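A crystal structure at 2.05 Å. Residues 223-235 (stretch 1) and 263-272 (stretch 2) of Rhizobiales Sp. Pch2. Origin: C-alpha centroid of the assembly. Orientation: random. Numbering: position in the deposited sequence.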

ATOM      1  N   PHE A 223      24.114  -4.293  -7.749  1.00 52.46           N
ATOM      2  CA  PHE A 223      24.360  -2.992  -8.355  1.00 52.57           C
ATOM      3  C   PHE A 223      23.470  -2.007  -7.606  1.00 62.34           C
ATOM      4  O   PHE A 223      22.314  -1.768  -7.968  1.00 72.86           O
ATOM      5  CB  PHE A 223      24.057  -3.000  -9.858  1.00 59.91           C
ATOM      6  CG  PHE A 223      24.877  -3.993 -10.635  1.00 59.15           C
ATOM      7  CD1 PHE A 223      24.674  -5.351 -10.477  1.00 57.38           C
ATOM      8  CD2 PHE A 223      25.861  -3.567 -11.516  1.00 57.40           C
ATOM      9  CE1 PHE A 223      25.444  -6.274 -11.174  1.00 54.84           C
ATOM     10  CE2 PHE A 223      26.631  -4.485 -12.225  1.00 49.66           C
ATOM     11  CZ  PHE A 223      26.417  -5.833 -12.062  1.00 53.86           C
ATOM     12  N   ASP A 224      24.000  -1.448  -6.547  1.00 61.91           N
ATOM     13  CA  ASP A 224      23.310  -0.386  -5.854  1.00 64.32           C
ATOM     14  C   ASP A 224      24.121   0.884  -6.026  1.00 77.00           C
ATOM     15  O   ASP A 224      25.028   0.956  -6.869  1.00 62.50           O
ATOM     16  CB  ASP A 224      23.067  -0.746  -4.387  1.00 76.24           C
ATOM     17  CG  ASP A 224      24.196  -1.546  -3.786  1.00 85.39           C
ATOM     18  OD1 ASP A 224      25.356  -1.109  -3.906  1.00 80.65           O
ATOM     19  OD2 ASP A 224      23.917  -2.607  -3.178  1.00 84.33           O
ATOM     20  N   ARG A 225      23.779   1.890  -5.237  1.00 56.82           N
ATOM     21  CA  ARG A 225      24.281   3.231  -5.473  1.00 56.95           C
ATOM     22  C   ARG A 225      25.797   3.258  -5.287  1.00 61.57           C
ATOM     23  O   ARG A 225      26.303   2.710  -4.303  1.00 57.76           O
ATOM     24  CB  ARG A 225      23.559   4.198  -4.534  1.00 57.53           C
ATOM     25  CG  ARG A 225      22.045   4.198  -4.816  1.00 66.55           C
ATOM     26  CD  ARG A 225      21.206   5.207  -4.028  1.00 69.31           C
ATOM     27  NE  ARG A 225      19.787   5.020  -4.343  1.00 68.83           N
ATOM     28  CZ  ARG A 225      19.006   5.914  -4.948  1.00 68.53           C
ATOM     29  NH1 ARG A 225      19.477   7.106  -5.290  1.00 61.29           N
ATOM     30  NH2 ARG A 225      17.736   5.619  -5.198  1.00 67.90           N
ATOM     31  N   PRO A 226      26.550   3.835  -6.221  1.00 55.67           N
ATOM     32  CA  PRO A 226      28.012   3.790  -6.116  1.00 52.50           C
ATOM     33  C   PRO A 226      28.497   4.481  -4.857  1.00 59.99           C
ATOM     34  O   PRO A 226      27.981   5.533  -4.460  1.00 59.41           O
ATOM     35  CB  PRO A 226      28.481   4.527  -7.381  1.00 50.77           C
ATOM     36  CG  PRO A 226      27.331   5.349  -7.787  1.00 56.66           C
ATOM     37  CD  PRO A 226      26.121   4.529  -7.436  1.00 51.56           C
ATOM     38  N   ASN A 227      29.493   3.867  -4.221  1.00 59.15           N
ATOM     39  CA  ASN A 227      30.121   4.458  -3.053  1.00 55.79           C
ATOM     40  C   ASN A 227      31.140   5.500  -3.509  1.00 61.19           C
ATOM     41  O   ASN A 227      31.324   5.741  -4.709  1.00 58.03           O
ATOM     42  CB  ASN A 227      30.750   3.374  -2.176  1.00 67.98           C
ATOM     43  CG  ASN A 227      31.833   2.577  -2.900  1.00 77.44           C
ATOM     44  OD1 ASN A 227      32.545   3.094  -3.760  1.00 76.39           O
ATOM     45  ND2 ASN A 227      31.946   1.306  -2.556  1.00 77.39           N
ATOM     46  N   ASP A 228      31.819   6.125  -2.545  1.00 58.78           N
ATOM     47  CA  ASP A 228      32.698   7.238  -2.886  1.00 72.64           C
ATOM     48  C   ASP A 228      33.791   6.810  -3.858  1.00 79.94           C
ATOM     49  O   ASP A 228      34.108   7.546  -4.798  1.00 75.33           O
ATOM     50  CB  ASP A 228      33.287   7.847  -1.618  1.00 74.18           C
ATOM     51  CG  ASP A 228      32.215   8.445  -0.712  1.00 95.99           C
ATOM     52  OD1 ASP A 228      31.146   7.811  -0.551  1.00100.16           O
ATOM     53  OD2 ASP A 228      32.443   9.540  -0.154  1.00101.77           O
ATOM     54  N   ALA A 229      34.354   5.610  -3.677  1.00 67.11           N
ATOM     55  CA  ALA A 229      35.390   5.145  -4.594  1.00 63.51           C
ATOM     56  C   ALA A 229      34.828   4.948  -5.992  1.00 55.27           C
ATOM     57  O   ALA A 229      35.444   5.354  -6.984  1.00 69.49           O
ATOM     58  CB  ALA A 229      36.025   3.849  -4.082  1.00 74.52           C
ATOM     59  N   GLN A 230      33.646   4.336  -6.091  1.00 58.97           N
ATOM     60  CA  GLN A 230      33.044   4.116  -7.405  1.00 61.16           C
ATOM     61  C   GLN A 230      32.661   5.429  -8.075  1.00 62.99           C
ATOM     62  O   GLN A 230      32.830   5.582  -9.291  1.00 56.62           O
ATOM     63  CB  GLN A 230      31.837   3.191  -7.284  1.00 54.72           C
ATOM     64  CG  GLN A 230      32.252   1.782  -6.841  1.00 55.12           C
ATOM     65  CD  GLN A 230      31.083   0.940  -6.368  1.00 74.36           C
ATOM     66  OE1 GLN A 230      30.220   1.407  -5.624  1.00 65.43           O
ATOM     67  NE2 GLN A 230      31.053  -0.312  -6.796  1.00 73.00           N
ATOM     68  N   ARG A 231      32.153   6.394  -7.302  1.00 57.71           N
ATOM     69  CA  ARG A 231      31.851   7.695  -7.885  1.00 62.89           C
ATOM     70  C   ARG A 231      33.128   8.387  -8.334  1.00 53.92           C
ATOM     71  O   ARG A 231      33.160   9.016  -9.396  1.00 57.32           O
ATOM     72  CB  ARG A 231      31.074   8.565  -6.887  1.00 53.66           C
ATOM     73  CG  ARG A 231      29.740   7.958  -6.488  1.00 62.36           C
ATOM     74  CD  ARG A 231      28.795   9.006  -5.934  1.00 58.49           C
ATOM     75  NE  ARG A 231      29.400   9.747  -4.836  1.00 62.05           N
ATOM     76  CZ  ARG A 231      29.582   9.240  -3.623  1.00 67.13           C
ATOM     77  NH1 ARG A 231      29.212   7.986  -3.363  1.00 59.13           N
ATOM     78  NH2 ARG A 231      30.136   9.980  -2.674  1.00 71.54           N
ATOM     79  N   ARG A 232      34.193   8.263  -7.543  1.00 60.45           N
ATOM     80  CA  ARG A 232      35.479   8.829  -7.931  1.00 64.30           C
ATOM     81  C   ARG A 232      35.967   8.249  -9.256  1.00 69.58           C
ATOM     82  O   ARG A 232      36.452   8.987 -10.118  1.00 73.59           O
ATOM     83  CB  ARG A 232      36.509   8.582  -6.826  1.00 69.43           C
ATOM     84  CG  ARG A 232      37.715   9.511  -6.879  1.00 76.15           C
ATOM     85  CD  ARG A 232      38.774   9.135  -5.847  1.00 75.91           C
ATOM     86  NE  ARG A 232      38.218   8.311  -4.778  1.00 89.26           N
ATOM     87  CZ  ARG A 232      37.813   8.780  -3.605  1.00 82.66           C
ATOM     88  NH1 ARG A 232      37.909  10.070  -3.337  1.00 86.00           N
ATOM     89  NH2 ARG A 232      37.323   7.956  -2.695  1.00 99.35           N
ATOM     90  N   ALA A 233      35.833   6.931  -9.447  1.00 61.18           N
ATOM     91  CA  ALA A 233      36.357   6.314 -10.669  1.00 68.73           C
ATOM     92  C   ALA A 233      35.590   6.780 -11.904  1.00 56.70           C
ATOM     93  O   ALA A 233      36.196   7.090 -12.937  1.00 61.63           O
ATOM     94  CB  ALA A 233      36.327   4.782 -10.564  1.00 57.69           C
ATOM     95  N   VAL A 234      34.260   6.846 -11.820  1.00 55.14           N
ATOM     96  CA  VAL A 234      33.488   7.335 -12.959  1.00 58.23           C
ATOM     97  C   VAL A 234      33.879   8.769 -13.286  1.00 61.96           C
ATOM     98  O   VAL A 234      34.077   9.130 -14.452  1.00 61.30           O
ATOM     99  CB  VAL A 234      31.982   7.227 -12.674  1.00 61.63           C
ATOM    100  CG1 VAL A 234      31.200   7.911 -13.793  1.00 50.03           C
ATOM    101  CG2 VAL A 234      31.561   5.762 -12.522  1.00 59.67           C
ATOM    102  N   ILE A 235      34.018   9.603 -12.260  1.00 54.71           N
ATOM    103  CA  ILE A 235      34.245  11.026 -12.487  1.00 61.08           C
ATOM    104  C   ILE A 235      35.666  11.268 -12.992  1.00 55.20           C
ATOM    105  O   ILE A 235      35.883  11.981 -13.983  1.00 59.71           O
ATOM    106  CB  ILE A 235      33.942  11.811 -11.197  1.00 61.28           C
ATOM    107  CG1 ILE A 235      32.443  11.727 -10.887  1.00 54.25           C
ATOM    108  CG2 ILE A 235      34.391  13.259 -11.333  1.00 56.08           C
ATOM    109  CD1 ILE A 235      32.121  12.023  -9.469  1.00 60.32           C
ATOM    110  N   ASP A 263      19.128  10.808   2.913  1.00 93.63           N
ATOM    111  CA  ASP A 263      20.569  10.624   2.795  1.00 97.41           C
ATOM    112  C   ASP A 263      20.932   9.451   1.880  1.00 94.54           C
ATOM    113  O   ASP A 263      21.559   8.488   2.315  1.00103.17           O
ATOM    114  CB  ASP A 263      21.197  10.417   4.178  1.00110.64           C
ATOM    115  N   TYR A 264      20.531   9.535   0.614  1.00 88.03           N
ATOM    116  CA  TYR A 264      20.962   8.608  -0.423  1.00 82.47           C
ATOM    117  C   TYR A 264      21.719   9.380  -1.498  1.00 82.32           C
ATOM    118  O   TYR A 264      21.451  10.557  -1.742  1.00 95.50           O
ATOM    119  CB  TYR A 264      19.763   7.865  -1.035  1.00 82.02           C
ATOM    120  CG  TYR A 264      18.615   8.780  -1.412  1.00 99.32           C
ATOM    121  CD1 TYR A 264      18.629   9.480  -2.613  1.00 87.59           C
ATOM    122  CD2 TYR A 264      17.516   8.945  -0.570  1.00102.27           C
ATOM    123  CE1 TYR A 264      17.591  10.317  -2.965  1.00 94.78           C
ATOM    124  CE2 TYR A 264      16.469   9.786  -0.919  1.00106.93           C
ATOM    125  CZ  TYR A 264      16.515  10.470  -2.119  1.00102.57           C
ATOM    126  OH  TYR A 264      15.485  11.307  -2.483  1.00111.33           O
ATOM    127  N   GLY A 265      22.679   8.720  -2.138  1.00 69.82           N
ATOM    128  CA  GLY A 265      23.489   9.349  -3.162  1.00 61.39           C
ATOM    129  C   GLY A 265      22.978   9.081  -4.569  1.00 58.15           C
ATOM    130  O   GLY A 265      21.911   8.503  -4.778  1.00 63.66           O
ATOM    131  N   PHE A 266      23.762   9.530  -5.555  1.00 53.30           N
ATOM    132  CA  PHE A 266      23.433   9.257  -6.949  1.00 52.95           C
ATOM    133  C   PHE A 266      23.472   7.755  -7.233  1.00 62.52           C
ATOM    134  O   PHE A 266      24.287   7.012  -6.679  1.00 55.72           O
ATOM    135  CB  PHE A 266      24.417   9.957  -7.894  1.00 58.83           C
ATOM    136  CG  PHE A 266      24.155  11.424  -8.110  1.00 57.34           C
ATOM    137  CD1 PHE A 266      23.765  12.238  -7.073  1.00 52.78           C
ATOM    138  CD2 PHE A 266      24.343  11.989  -9.364  1.00 58.61           C
ATOM    139  CE1 PHE A 266      23.548  13.602  -7.279  1.00 63.19           C
ATOM    140  CE2 PHE A 266      24.132  13.333  -9.579  1.00 63.30           C
ATOM    141  CZ  PHE A 266      23.726  14.146  -8.534  1.00 60.96           C
ATOM    142  N   THR A 267      22.587   7.309  -8.120  1.00 57.11           N
ATOM    143  CA  THR A 267      22.742   5.999  -8.724  1.00 57.46           C
ATOM    144  C   THR A 267      23.818   6.060  -9.807  1.00 48.95           C
ATOM    145  O   THR A 267      24.348   7.126 -10.133  1.00 67.60           O
ATOM    146  CB  THR A 267      21.421   5.509  -9.324  1.00 53.93           C
ATOM    147  OG1 THR A 267      21.053   6.332 -10.437  1.00 54.12           O
ATOM    148  CG2 THR A 267      20.279   5.563  -8.291  1.00 53.13           C
ATOM    149  N   PHE A 268      24.158   4.883 -10.346  1.00 51.41           N
ATOM    150  CA  PHE A 268      25.036   4.817 -11.512  1.00 45.20           C
ATOM    151  C   PHE A 268      24.390   5.515 -12.702  1.00 51.49           C
ATOM    152  O   PHE A 268      25.062   6.216 -13.468  1.00 56.37           O
ATOM    153  CB  PHE A 268      25.350   3.349 -11.864  1.00 47.32           C
ATOM    154  CG  PHE A 268      26.447   2.708 -11.009  1.00 49.33           C
ATOM    155  CD1 PHE A 268      27.775   3.085 -11.158  1.00 56.62           C
ATOM    156  CD2 PHE A 268      26.137   1.709 -10.099  1.00 51.80           C
ATOM    157  CE1 PHE A 268      28.784   2.477 -10.395  1.00 57.37           C
ATOM    158  CE2 PHE A 268      27.149   1.083  -9.327  1.00 61.60           C
ATOM    159  CZ  PHE A 268      28.471   1.483  -9.479  1.00 49.25           C
ATOM    160  N   SER A 269      23.085   5.308 -12.880  1.00 46.83           N
ATOM    161  CA  SER A 269      22.326   6.024 -13.904  1.00 50.51           C
ATOM    162  C   SER A 269      22.402   7.534 -13.723  1.00 54.37           C
ATOM    163  O   SER A 269      22.594   8.271 -14.698  1.00 53.14           O
ATOM    164  CB  SER A 269      20.871   5.574 -13.868  1.00 50.60           C
ATOM    165  OG  SER A 269      20.148   6.233 -14.878  1.00 51.90           O
ATOM    166  N   ASP A 270      22.194   8.026 -12.495  1.00 50.25           N
ATOM    167  CA  ASP A 270      22.318   9.465 -12.255  1.00 50.49           C
ATOM    168  C   ASP A 270      23.681   9.998 -12.700  1.00 52.14           C
ATOM    169  O   ASP A 270      23.782  11.136 -13.168  1.00 53.56           O
ATOM    170  CB  ASP A 270      22.083   9.782 -10.776  1.00 51.25           C
ATOM    171  CG  ASP A 270      20.646   9.475 -10.321  1.00 61.63           C
ATOM    172  OD1 ASP A 270      19.732   9.402 -11.185  1.00 52.42           O
ATOM    173  OD2 ASP A 270      20.424   9.341  -9.090  1.00 56.20           O
ATOM    174  N   LEU A 271      24.740   9.191 -12.585  1.00 51.58           N
ATOM    175  CA  LEU A 271      26.034   9.688 -13.046  1.00 50.90           C
ATOM    176  C   LEU A 271      26.135   9.648 -14.568  1.00 49.03           C
ATOM    177  O   LEU A 271      26.573  10.619 -15.190  1.00 53.79           O
ATOM    178  CB  LEU A 271      27.178   8.885 -12.409  1.00 43.68           C
ATOM    179  CG  LEU A 271      27.352   9.030 -10.891  1.00 57.82           C
ATOM    180  CD1 LEU A 271      28.339   8.003 -10.350  1.00 51.93           C
ATOM    181  CD2 LEU A 271      27.795  10.455 -10.537  1.00 57.30           C
ATOM    182  N   THR A 272      25.759   8.529 -15.185  1.00 52.57           N
ATOM    183  CA  THR A 272      26.087   8.312 -16.591  1.00 51.08           C
ATOM    184  C   THR A 272      25.045   8.896 -17.529  1.00 55.33           C
ATOM    185  O   THR A 272      25.403   9.357 -18.616  1.00 51.77           O
ATOM    186  CB  THR A 272      26.258   6.813 -16.889  1.00 52.01           C
ATOM    187  OG1 THR A 272      25.051   6.096 -16.571  1.00 47.39           O
ATOM    188  CG2 THR A 272      27.419   6.205 -16.079  1.00 51.67           C
TER
HETATM  189  O   HOH W   1      23.111   2.636  -8.860  1.00 53.52           O
HETATM  190  O   HOH W   2      25.830   7.234  -4.472  1.00 62.38           O

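The two stretches meet where each passes from loop into helix, burying 645 Å² in total, and the helices then run nearly parallel, their axes 21° apart and no closer than 11.0 Å. Along stretch 2, contact begins at Tyr-264, whose CB lies over one face of the Arg-225 guanidinium. From a CA-to-CB bond that points sideways, the extended side chain of Arg-225 (m, t, t) brings its end nearer to stretch 2, where NH1 donates to the carbonyl of Gly-265 (NH1 to O, 2.9 Å, 156°), the one direct hydrogen bond between the stretches.

The CA-to-CB bond of Phe-266 points away from stretch 1, and the residue contributes backbone instead: its O lies 3.2 Å from Pro-226 CD, and water 2 donates to both Phe-266 O and Pro-226 O, each at 2.7 Å, linking two carbonyls that cannot bond to each other. Arg-231 NH1 also donates to Pro-226 O (3.0 Å), tying the helix of stretch 1 to the loop before it.

Thr-267 serves two purposes. Its CG2 covers the guanidinium face opposite Tyr-264, 3.5 Å from Arg-225 NH1, while its OG1 caps the helix by accepting from Asp-270 N (2.9 Å). Asp-270 OD2 reciprocates by accepting from Thr-267 N (3.1 Å). Asn-227 and Gln-230 form a similar reciprocal pair at the start of the other helix.

Phe-268 and Arg-225 are the most extensively covered residues. The ring of Phe-268 reaches back to stretch 1, and Pro-226 CB sits over its face, 3.9 Å from the centroid, in a CH-pi contact suited to the compact, apolar proline ring. Water 1 accepts from Phe-268 N (2.9 Å) and donates weakly to Asp-224 O (3.2 Å). Finally, Leu-271 points toward stretch 1: its CD1 packs 3.8 Å from Pro-226 CG and 4.1 Å from the aliphatic Arg-231 CG, while its CB lies 4.4 Å from Val-234 CG1, extending the buried apolar contact between the helices.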